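Local coordinates for protein putative enoyl-CoA hydratase/isomerase (Bordetella parapertussis, PDB 3ISA) that probably acts on acyl-CoA thioesters as a hydratase or isomerase of the crotonase family, though its substrate has not been established, at residues D[51-57]-D[99-104]; D[91-95]-D[115-121]; D[145-149]-D[214-220]. All coordinates share one frame; numbering follows the deposited sequence.

Interaction 1: D[51-57]-D[99-104]; sequences VPLLVFA and SLTLAL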
loop_
_atom_site.group_PDB
_atom_site.type_symbol
_atom_site.label_atom_id
_atom_site.label_comp_id
_atom_site.label_asym_id
_atom_site.label_seq_id
_atom_site.Cartn_x
_atom_site.Cartn_y
_atom_site.Cartn_z
ATOM N N VAL D 51 -27.115 -16.178 -1.570
ATOM C CA VAL D 51 -28.283 -15.529 -0.992
ATOM C C VAL D 51 -28.143 -14.001 -1.113
ATOM O O VAL D 51 -27.124 -13.422 -0.704
ATOM C CB VAL D 51 -28.493 -15.959 0.487
ATOM C CG1 VAL D 51 -29.743 -15.301 1.071
ATOM C CG2 VAL D 51 -28.578 -17.502 0.600
ATOM N N PRO D 52 -29.140 -13.345 -1.715
ATOM C CA PRO D 52 -29.025 -11.891 -1.953
ATOM C C PRO D 52 -28.921 -11.049 -0.683
ATOM O O PRO D 52 -28.093 -10.113 -0.615
ATOM C CB PRO D 52 -30.305 -11.559 -2.726
ATOM C CG PRO D 52 -30.730 -12.875 -3.354
ATOM C CD PRO D 52 -30.391 -13.892 -2.284
ATOM N N LEU D 53 -29.728 -11.392 0.322
ATOM C CA LEU D 53 -29.791 -10.619 1.559
ATOM C C LEU D 53 -29.644 -11.509 2.797
ATOM O O LEU D 53 -30.358 -12.519 2.947
ATOM C CB LEU D 53 -31.125 -9.865 1.645
ATOM C CG LEU D 53 -31.394 -9.136 2.967
ATOM C CD1 LEU D 53 -30.491 -7.894 3.118
ATOM C CD2 LEU D 53 -32.869 -8.734 3.080
ATOM N N LEU D 54 -28.723 -11.140 3.677
ATOM C CA LEU D 54 -28.637 -11.743 5.009
ATOM C C LEU D 54 -29.177 -10.767 6.024
ATOM O O LEU D 54 -28.705 -9.615 6.117
ATOM C CB LEU D 54 -27.182 -12.079 5.377
ATOM C CG LEU D 54 -26.357 -12.797 4.309
ATOM C CD1 LEU D 54 -24.955 -13.163 4.833
ATOM C CD2 LEU D 54 -27.097 -14.024 3.775
ATOM N N VAL D 55 -30.157 -11.228 6.795
ATOM C CA VAL D 55 -30.739 -10.429 7.874
ATOM C C VAL D 55 -30.282 -10.969 9.241
ATOM O O VAL D 55 -30.318 -12.185 9.494
ATOM C CB VAL D 55 -32.296 -10.402 7.801
ATOM C CG1 VAL D 55 -32.887 -9.590 8.963
ATOM C CG2 VAL D 55 -32.767 -9.868 6.450
ATOM N N PHE D 56 -29.819 -10.067 10.108
ATOM C CA PHE D 56 -29.429 -10.423 11.471
ATOM C C PHE D 56 -30.318 -9.764 12.529
ATOM O O PHE D 56 -30.481 -8.543 12.554
ATOM C CB PHE D 56 -27.967 -10.057 11.721
ATOM C CG PHE D 56 -27.005 -10.826 10.855
ATOM C CD1 PHE D 56 -26.445 -12.018 11.324
ATOM C CD2 PHE D 56 -26.669 -10.370 9.576
ATOM C CE1 PHE D 56 -25.570 -12.742 10.538
ATOM C CE2 PHE D 56 -25.774 -11.097 8.765
ATOM C CZ PHE D 56 -25.228 -12.284 9.260
ATOM N N ALA D 57 -30.863 -10.587 13.421
ATOM C CA ALA D 57 -31.755 -10.094 14.471
ATOM C C ALA D 57 -31.542 -10.903 15.738
ATOM O O ALA D 57 -30.897 -11.942 15.708
ATOM C CB ALA D 57 -33.210 -10.170 14.014
ATOM N N SER D 99 -23.335 -10.900 -0.248
ATOM C CA SER D 99 -24.751 -10.584 0.006
ATOM C C SER D 99 -24.859 -9.174 0.560
ATOM O O SER D 99 -23.959 -8.712 1.256
ATOM C CB SER D 99 -25.345 -11.520 1.052
ATOM O OG SER D 99 -25.168 -12.891 0.726
ATOM N N LEU D 100 -25.971 -8.494 0.286
ATOM C CA LEU D 100 -26.334 -7.321 1.091
ATOM C C LEU D 100 -26.602 -7.840 2.514
ATOM O O LEU D 100 -27.102 -8.960 2.691
ATOM C CB LEU D 100 -27.588 -6.641 0.547
ATOM C CG LEU D 100 -28.107 -5.409 1.310
ATOM C CD1 LEU D 100 -26.995 -4.312 1.375
ATOM C CD2 LEU D 100 -29.367 -4.869 0.672
ATOM N N THR D 101 -26.255 -7.047 3.522
ATOM C CA THR D 101 -26.483 -7.453 4.917
ATOM C C THR D 101 -27.267 -6.376 5.652
ATOM O O THR D 101 -27.021 -5.176 5.456
ATOM C CB THR D 101 -25.156 -7.729 5.631
ATOM O OG1 THR D 101 -24.319 -6.563 5.532
ATOM C CG2 THR D 101 -24.442 -8.944 4.955
ATOM N N LEU D 102 -28.208 -6.821 6.485
ATOM C CA LEU D 102 -29.093 -5.950 7.239
ATOM C C LEU D 102 -29.130 -6.399 8.697
ATOM O O LEU D 102 -29.377 -7.573 8.999
ATOM C CB LEU D 102 -30.513 -5.968 6.629
ATOM C CG LEU D 102 -31.702 -5.377 7.424
ATOM C CD1 LEU D 102 -31.523 -3.896 7.616
ATOM C CD2 LEU D 102 -33.025 -5.626 6.717
ATOM N N ALA D 103 -28.918 -5.465 9.611
ATOM C CA ALA D 103 -29.002 -5.789 11.024
ATOM C C ALA D 103 -30.086 -4.937 11.676
ATOM O O ALA D 103 -30.262 -3.775 11.322
ATOM C CB ALA D 103 -27.680 -5.582 11.703
ATOM N N LEU D 104 -30.788 -5.532 12.630
ATOM C CA LEU D 104 -31.907 -4.890 13.293
ATOM C C LEU D 104 -31.724 -5.072 14.790
ATOM O O LEU D 104 -31.861 -6.189 15.308
ATOM C CB LEU D 104 -33.223 -5.524 12.827
ATOM C CG LEU D 104 -33.575 -5.425 11.338
ATOM C CD1 LEU D 104 -34.651 -6.458 10.983
ATOM C CD2 LEU D 104 -33.998 -4.021 10.936
#
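Leu102 meets the strand opposite through its own N-H and carbonyl, both turned to the neighbouring strand. Its N-H reaches Leu54 O, and its carbonyl takes the N-H of Phe56 at 2.8 Å between Phe56 N and Leu102 O. That second bond is nearly straight, with 167° at the hydrogen. Strands 53-57 and 100-104 run in the same direction, and their bonds alternate as they do in any parallel pair: Leu100 and Leu102 serve as donor and acceptor in turn, each gripping the residues on both sides of its counterpart. The carbonyl of Leu102 also receives the CA-H of Val55, so two hydrogens converge on one oxygen.

Beyond the backbone, Leu102 shares a face of the sheet with Leu53, Val55 and Leu100. Leu53, its CG anti to the backbone N (chi1 173°), sends CD1 across to Leu102 CB at 4.0 Å and to Leu100 CG. Helix 186-197 covers this leucine-rich face.

Phe56 projects from the other face together with Leu54, Thr101 and Ala103. Leu102 O lies near the plane of the Phe56 ring, beside its edge and 3.9 Å from Phe56 CD2, while the ring of Phe20, almost parallel to it, meets it from strand 17-22.

Ser99 closes the entry end of the pair. Its CB packs 3.6 Å from Leu54 CG, and its OG, beside the backbone N (chi1 -54°), donates to Val51 O, a hydrogen bond modelled at a very short 2.5 Å whose exact length is doubtful. Just beyond it, Leu100 N is 2.8 Å from Pro52 O.

These are central strands of the crotonase-fold sheet. Regular amide pairing satisfies the polar backbone along this join, leaving mostly hydrocarbon on the two faces; the hydroxyl of Thr101 is met by Lys121 N.

Interaction 2: D[91-95]-D[115-121]; sequences LQRVA and DLFAACK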
loop_
_atom_site.group_PDB
_atom_site.type_symbol
_atom_site.label_atom_id
_atom_site.label_comp_id
_atom_site.label_asym_id
_atom_site.label_seq_id
_atom_site.Cartn_x
_atom_site.Cartn_y
_atom_site.Cartn_z
ATOM N N LEU D 91 -16.889 -11.849 11.872
ATOM C CA LEU D 91 -17.156 -10.435 11.556
ATOM C C LEU D 91 -16.628 -10.071 10.157
ATOM O O LEU D 91 -17.274 -9.359 9.390
ATOM C CB LEU D 91 -16.553 -9.532 12.645
ATOM C CG LEU D 91 -17.109 -9.753 14.052
ATOM C CD1 LEU D 91 -16.348 -8.914 15.073
ATOM C CD2 LEU D 91 -18.608 -9.453 14.074
ATOM N N GLN D 92 -15.459 -10.606 9.820
ATOM C CA GLN D 92 -14.874 -10.342 8.519
ATOM C C GLN D 92 -15.683 -10.986 7.384
ATOM O O GLN D 92 -15.831 -10.392 6.310
ATOM C CB GLN D 92 -13.397 -10.768 8.521
ATOM C CG GLN D 92 -12.549 -9.837 9.417
ATOM C CD GLN D 92 -11.062 -10.120 9.341
ATOM O OE1 GLN D 92 -10.601 -10.913 8.505
ATOM N NE2 GLN D 92 -10.298 -9.457 10.203
ATOM N N ARG D 93 -16.217 -12.185 7.625
ATOM C CA ARG D 93 -17.076 -12.864 6.659
ATOM C C ARG D 93 -18.358 -12.068 6.413
ATOM O O ARG D 93 -18.767 -11.897 5.273
ATOM C CB ARG D 93 -17.439 -14.260 7.160
ATOM C CG ARG D 93 -16.421 -15.320 6.808
ATOM C CD ARG D 93 -16.437 -16.363 7.887
ATOM N NE ARG D 93 -16.266 -17.730 7.403
ATOM C CZ ARG D 93 -15.119 -18.392 7.417
ATOM N NH1 ARG D 93 -15.085 -19.642 6.989
ATOM N NH2 ARG D 93 -14.011 -17.815 7.861
ATOM N N VAL D 94 -18.958 -11.565 7.486
ATOM C CA VAL D 94 -20.171 -10.732 7.373
ATOM C C VAL D 94 -19.844 -9.388 6.681
ATOM O O VAL D 94 -20.529 -8.999 5.709
ATOM C CB VAL D 94 -20.847 -10.531 8.745
ATOM C CG1 VAL D 94 -22.097 -9.616 8.620
ATOM C CG2 VAL D 94 -21.208 -11.893 9.360
ATOM N N ALA D 95 -18.782 -8.723 7.144
ATOM C CA ALA D 95 -18.358 -7.417 6.582
ATOM C C ALA D 95 -18.056 -7.457 5.089
ATOM O O ALA D 95 -18.447 -6.543 4.348
ATOM C CB ALA D 95 -17.181 -6.846 7.342
ATOM N N ASP D 115 -20.283 -5.177 17.340
ATOM C CA ASP D 115 -19.433 -5.344 16.151
ATOM C C ASP D 115 -20.135 -6.134 15.016
ATOM O O ASP D 115 -19.959 -5.839 13.819
ATOM C CB ASP D 115 -18.129 -6.033 16.544
ATOM C CG ASP D 115 -17.298 -5.205 17.520
ATOM O OD1 ASP D 115 -17.105 -3.986 17.281
ATOM O OD2 ASP D 115 -16.853 -5.773 18.535
ATOM N N LEU D 116 -20.931 -7.122 15.404
ATOM C CA LEU D 116 -21.689 -7.902 14.434
ATOM C C LEU D 116 -22.684 -7.002 13.709
ATOM O O LEU D 116 -22.801 -7.050 12.481
ATOM C CB LEU D 116 -22.372 -9.086 15.119
ATOM C CG LEU D 116 -23.289 -9.937 14.217
ATOM C CD1 LEU D 116 -22.525 -10.495 12.997
ATOM C CD2 LEU D 116 -23.893 -11.048 15.079
ATOM N N PHE D 117 -23.379 -6.178 14.491
ATOM C CA PHE D 117 -24.249 -5.134 13.988
ATOM C C PHE D 117 -23.498 -4.199 13.011
ATOM O O PHE D 117 -23.969 -3.968 11.886
ATOM C CB PHE D 117 -24.807 -4.359 15.197
ATOM C CG PHE D 117 -25.847 -3.344 14.845
ATOM C CD1 PHE D 117 -27.155 -3.743 14.580
ATOM C CD2 PHE D 117 -25.534 -1.980 14.821
ATOM C CE1 PHE D 117 -28.133 -2.809 14.240
ATOM C CE2 PHE D 117 -26.507 -1.036 14.504
ATOM C CZ PHE D 117 -27.820 -1.456 14.219
ATOM N N ALA D 118 -22.318 -3.717 13.431
ATOM C CA ALA D 118 -21.460 -2.818 12.621
ATOM C C ALA D 118 -21.025 -3.422 11.284
ATOM O O ALA D 118 -20.912 -2.703 10.287
ATOM C CB ALA D 118 -20.217 -2.378 13.430
ATOM N N ALA D 119 -20.786 -4.743 11.275
ATOM C CA ALA D 119 -20.345 -5.480 10.082
ATOM C C ALA D 119 -21.411 -5.495 8.976
ATOM O O ALA D 119 -21.103 -5.736 7.812
ATOM C CB ALA D 119 -19.949 -6.918 10.466
ATOM N N CYS D 120 -22.665 -5.249 9.354
ATOM C CA CYS D 120 -23.770 -5.228 8.395
ATOM C C CYS D 120 -23.907 -3.867 7.733
ATOM O O CYS D 120 -23.666 -2.859 8.383
ATOM C CB CYS D 120 -25.075 -5.592 9.087
ATOM S SG CYS D 120 -25.073 -7.295 9.658
ATOM N N LYS D 121 -24.299 -3.856 6.456
ATOM C CA LYS D 121 -24.296 -2.644 5.641
ATOM C C LYS D 121 -25.492 -1.737 5.926
ATOM O O LYS D 121 -25.324 -0.519 6.019
ATOM C CB LYS D 121 -24.240 -2.994 4.159
ATOM C CG LYS D 121 -22.957 -3.752 3.712
ATOM C CD LYS D 121 -21.701 -2.857 3.818
ATOM C CE LYS D 121 -20.383 -3.671 3.869
ATOM N NZ LYS D 121 -20.140 -4.355 5.203
HETATM O O HOH W 1 -21.831 -6.798 4.879
#
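Leu91 drives its CD2 branch against the backbone of Leu116, and around this pair two helices of the crotonase fold lie side by side. Helix 77-95 is the connection of a beta-alpha-beta crossover between strands 53-58 and 100-105, and helix 112-119 follows soon after; in crotonase relatives the N-terminal end of the latter faces the oxyanion hole. The short segments here run 24° from parallel, with axes 8.9 Å apart.

Apolar contacts make up most of the interface. Leu91 CD2 comes within 3.5 Å of Leu116 CA, tighter than usual for two carbons, while its CD1 branch rests on the CB of Asp115. The two methyls of Val94 part company. Its CG2 meets the CD1 of Leu116 at 4.1 Å, the two side chains crossing at about a right angle, and its CG1 touches both the methyl of Ala119 and, at 3.9 Å, the SG of Cys120.

Small side chains allow a closer, partly polar approach at the far end. The CA-H of Ala95 points at Ala119 O, with Ala95 CA and Ala119 O 3.4 Å apart, and the two alanine methyls also touch.

Full hydrogen bonding belongs to Lys121. Its chain folds back at chi2 (-67°), and a second bend at chi4 brings the ammonium beside the last carbonyls of helix 77-95, where its positive charge would suit the negative end of the helix dipole. Water 1 accepts from Lys121 NZ and donates to Val94 O, 2.7 Å from the water oxygen. Directly, Lys121 NZ reaches Ala95 O at 2.9 Å, in the carbonyl plane and on a lone pair, with a C=O...N angle of 124°.

Interaction 3: D[145-149]-D[214-220]; sequences RRFRD and DDHDDAD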
loop_
_atom_site.group_PDB
_atom_site.type_symbol
_atom_site.label_atom_id
_atom_site.label_comp_id
_atom_site.label_asym_id
_atom_site.label_seq_id
_atom_site.Cartn_x
_atom_site.Cartn_y
_atom_site.Cartn_z
ATOM N N ARG D 145 -11.164 -0.695 13.709
ATOM C CA ARG D 145 -11.038 0.006 12.433
ATOM C C ARG D 145 -12.344 0.048 11.657
ATOM O O ARG D 145 -12.629 1.051 10.992
ATOM C CB ARG D 145 -9.966 -0.643 11.562
ATOM C CG ARG D 145 -8.548 -0.443 12.097
ATOM C CD ARG D 145 -7.549 -0.765 11.002
ATOM N NE ARG D 145 -6.164 -0.717 11.482
ATOM C CZ ARG D 145 -5.540 -1.705 12.112
ATOM N NH1 ARG D 145 -6.183 -2.855 12.388
ATOM N NH2 ARG D 145 -4.274 -1.530 12.484
ATOM N N ARG D 146 -13.130 -1.031 11.737
ATOM C CA ARG D 146 -14.460 -1.041 11.094
ATOM C C ARG D 146 -15.374 -0.002 11.703
ATOM O O ARG D 146 -16.103 0.696 10.972
ATOM C CB ARG D 146 -15.113 -2.430 11.111
ATOM C CG ARG D 146 -14.506 -3.402 10.057
ATOM C CD ARG D 146 -15.267 -4.769 9.967
ATOM N NE ARG D 146 -15.349 -5.402 11.285
ATOM C CZ ARG D 146 -14.430 -6.213 11.814
ATOM N NH1 ARG D 146 -13.348 -6.584 11.129
ATOM N NH2 ARG D 146 -14.618 -6.688 13.033
ATOM N N PHE D 147 -15.333 0.131 13.024
ATOM C CA PHE D 147 -16.138 1.167 13.658
ATOM C C PHE D 147 -15.652 2.564 13.243
ATOM O O PHE D 147 -16.466 3.423 12.898
ATOM C CB PHE D 147 -16.181 0.980 15.168
ATOM C CG PHE D 147 -17.096 1.948 15.877
ATOM C CD1 PHE D 147 -18.476 1.884 15.697
ATOM C CD2 PHE D 147 -16.566 2.910 16.743
ATOM C CE1 PHE D 147 -19.320 2.783 16.362
ATOM C CE2 PHE D 147 -17.388 3.795 17.416
ATOM C CZ PHE D 147 -18.764 3.737 17.226
ATOM N N ARG D 148 -14.331 2.746 13.193
ATOM C CA ARG D 148 -13.713 3.968 12.679
ATOM C C ARG D 148 -14.180 4.342 11.257
ATOM O O ARG D 148 -14.549 5.491 11.007
ATOM C CB ARG D 148 -12.188 3.845 12.721
ATOM C CG ARG D 148 -11.451 5.054 12.131
ATOM C CD ARG D 148 -10.083 4.619 11.677
ATOM N NE ARG D 148 -10.146 3.706 10.539
ATOM C CZ ARG D 148 -9.093 3.037 10.076
ATOM N NH1 ARG D 148 -7.902 3.183 10.661
ATOM N NH2 ARG D 148 -9.224 2.230 9.028
ATOM N N ASP D 149 -14.200 3.358 10.358
ATOM C CA ASP D 149 -14.588 3.540 8.955
ATOM C C ASP D 149 -16.014 4.055 8.803
ATOM O O ASP D 149 -16.306 4.792 7.860
ATOM C CB ASP D 149 -14.416 2.236 8.181
ATOM C CG ASP D 149 -12.953 1.893 7.919
ATOM O OD1 ASP D 149 -12.048 2.695 8.230
ATOM O OD2 ASP D 149 -12.699 0.817 7.365
ATOM N N ASP D 214 -13.406 -0.923 2.200
ATOM C CA ASP D 214 -12.037 -0.673 2.678
ATOM C C ASP D 214 -11.558 -1.963 3.362
ATOM O O ASP D 214 -11.921 -2.230 4.512
ATOM C CB ASP D 214 -12.035 0.496 3.687
ATOM C CG ASP D 214 -10.630 0.981 4.040
ATOM O OD1 ASP D 214 -9.642 0.411 3.527
ATOM O OD2 ASP D 214 -10.523 1.950 4.831
ATOM N N ASP D 215 -10.755 -2.757 2.666
ATOM C CA ASP D 215 -10.307 -4.025 3.215
ATOM C C ASP D 215 -9.033 -3.835 4.059
ATOM O O ASP D 215 -7.951 -3.614 3.519
ATOM C CB ASP D 215 -10.101 -5.036 2.076
ATOM C CG ASP D 215 -9.486 -6.349 2.535
ATOM O OD1 ASP D 215 -9.439 -6.623 3.753
ATOM O OD2 ASP D 215 -9.040 -7.123 1.658
ATOM N N HIS D 216 -9.182 -3.916 5.379
ATOM C CA HIS D 216 -8.028 -4.026 6.291
ATOM C C HIS D 216 -8.167 -5.264 7.191
ATOM O O HIS D 216 -7.865 -5.208 8.390
ATOM C CB HIS D 216 -7.814 -2.728 7.100
ATOM C CG HIS D 216 -9.088 -2.039 7.468
ATOM N ND1 HIS D 216 -9.939 -2.521 8.438
ATOM C CD2 HIS D 216 -9.676 -0.926 6.971
ATOM C CE1 HIS D 216 -10.999 -1.737 8.520
ATOM N NE2 HIS D 216 -10.860 -0.758 7.647
ATOM N N ASP D 217 -8.604 -6.378 6.589
ATOM C CA ASP D 217 -8.873 -7.636 7.305
ATOM C C ASP D 217 -7.634 -8.175 8.054
ATOM O O ASP D 217 -7.726 -8.556 9.217
ATOM C CB ASP D 217 -9.438 -8.716 6.352
ATOM C CG ASP D 217 -10.908 -8.472 5.966
ATOM O OD1 ASP D 217 -11.593 -7.650 6.605
ATOM O OD2 ASP D 217 -11.396 -9.138 5.025
ATOM N N ASP D 218 -6.484 -8.198 7.378
ATOM C CA ASP D 218 -5.269 -8.725 8.004
ATOM C C ASP D 218 -4.810 -7.871 9.174
ATOM O O ASP D 218 -4.519 -8.401 10.240
ATOM C CB ASP D 218 -4.154 -8.885 6.978
ATOM C CG ASP D 218 -4.348 -10.106 6.094
ATOM O OD1 ASP D 218 -5.347 -10.826 6.267
ATOM O OD2 ASP D 218 -3.494 -10.344 5.219
ATOM N N ALA D 219 -4.803 -6.556 8.989
ATOM C CA ALA D 219 -4.509 -5.635 10.085
ATOM C C ALA D 219 -5.465 -5.828 11.262
ATOM O O ALA D 219 -5.021 -5.848 12.412
ATOM C CB ALA D 219 -4.526 -4.184 9.591
ATOM N N ASP D 220 -6.766 -5.956 10.968
ATOM C CA ASP D 220 -7.781 -6.200 12.002
ATOM C C ASP D 220 -7.593 -7.512 12.791
ATOM O O ASP D 220 -7.656 -7.525 14.028
ATOM C CB ASP D 220 -9.169 -6.143 11.377
ATOM C CG ASP D 220 -9.550 -4.732 10.987
ATOM O OD1 ASP D 220 -8.809 -3.795 11.369
ATOM O OD2 ASP D 220 -10.571 -4.559 10.301
HETATM O O HOH W 2 -9.459 -3.010 14.263
HETATM O O HOH W 3 -2.740 -3.787 13.442
HETATM O O HOH W 4 -12.126 -3.740 12.515
HETATM O O HOH W 5 -12.149 -5.823 8.560
#
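His216 sits at the tight heart of this contact, its ring laid against the aliphatic part of Arg145. The Arg145 chain, extended from CG to NE (chi2 -164°), lays CD over one face of the ring and carries the guanidinium on to Asp220, and Arg145 CB is 3.4 Å from His216 CE1. In the ring plane each nitrogen donates to a carboxylate: ND1 to Asp220 OD2 at 2.8 Å, and NE2 to Asp149 OD2, modelled doubtfully short.

Asp220 links three basic side chains. Its OD1 offers the anti lone pair to Arg145 NH1 at 3.0 Å, within the guanidinium plane, while its OD2 faces Arg146 NH1 by charge alone, well out of the Arg146 guanidinium plane; Arg146 NH1 also pairs with Glu88. A water joins Arg146 NH1 to Asp217 OD1 and Asp220 OD2. Ala219 CB covers one face of the Arg145 guanidinium.

This salt-bridge network ties helix 144-151 to the first turn of helix 217-229, where His216 is the N-cap and Asp215 OD1 forms an Asx turn with Asp217 N.

Toward solvent the fit slackens. A water bridges Arg145 NH2 and Ala219 O. At the exposed rim Asp149 OD2 stands 3.5 Å from Asp214 OD2, like charges close together, their side chains crossing at about a right angle, while Arg148 grips Asp149 OD1 side-on through NE and NH2.

In the fold
The three contacts step outward from the sheet. Interactions 1 and 2 interlock along the chain, since helix 77-95 connects the two strands of interaction 1, and their centres lie 10 Å apart. They touch where Phe56 CD2 meets Cys120 SG at 3.5 Å and where Thr101 OG1 and Lys121 N probably share a hydrogen bond. The centre of interaction 3 lies 11 Å from that of interaction 2, and Gln92 NE2 and Asp217 O, 2.9 Å apart, probably form a hydrogen bond. Interactions 1 and 3 remain about 10 Å apart at their nearest atoms. Interaction 3 meets neighbouring subunits. If the crotonase pattern holds, interaction 2 includes the C-terminal part of the helix whose start borders the acyl-CoA pocket.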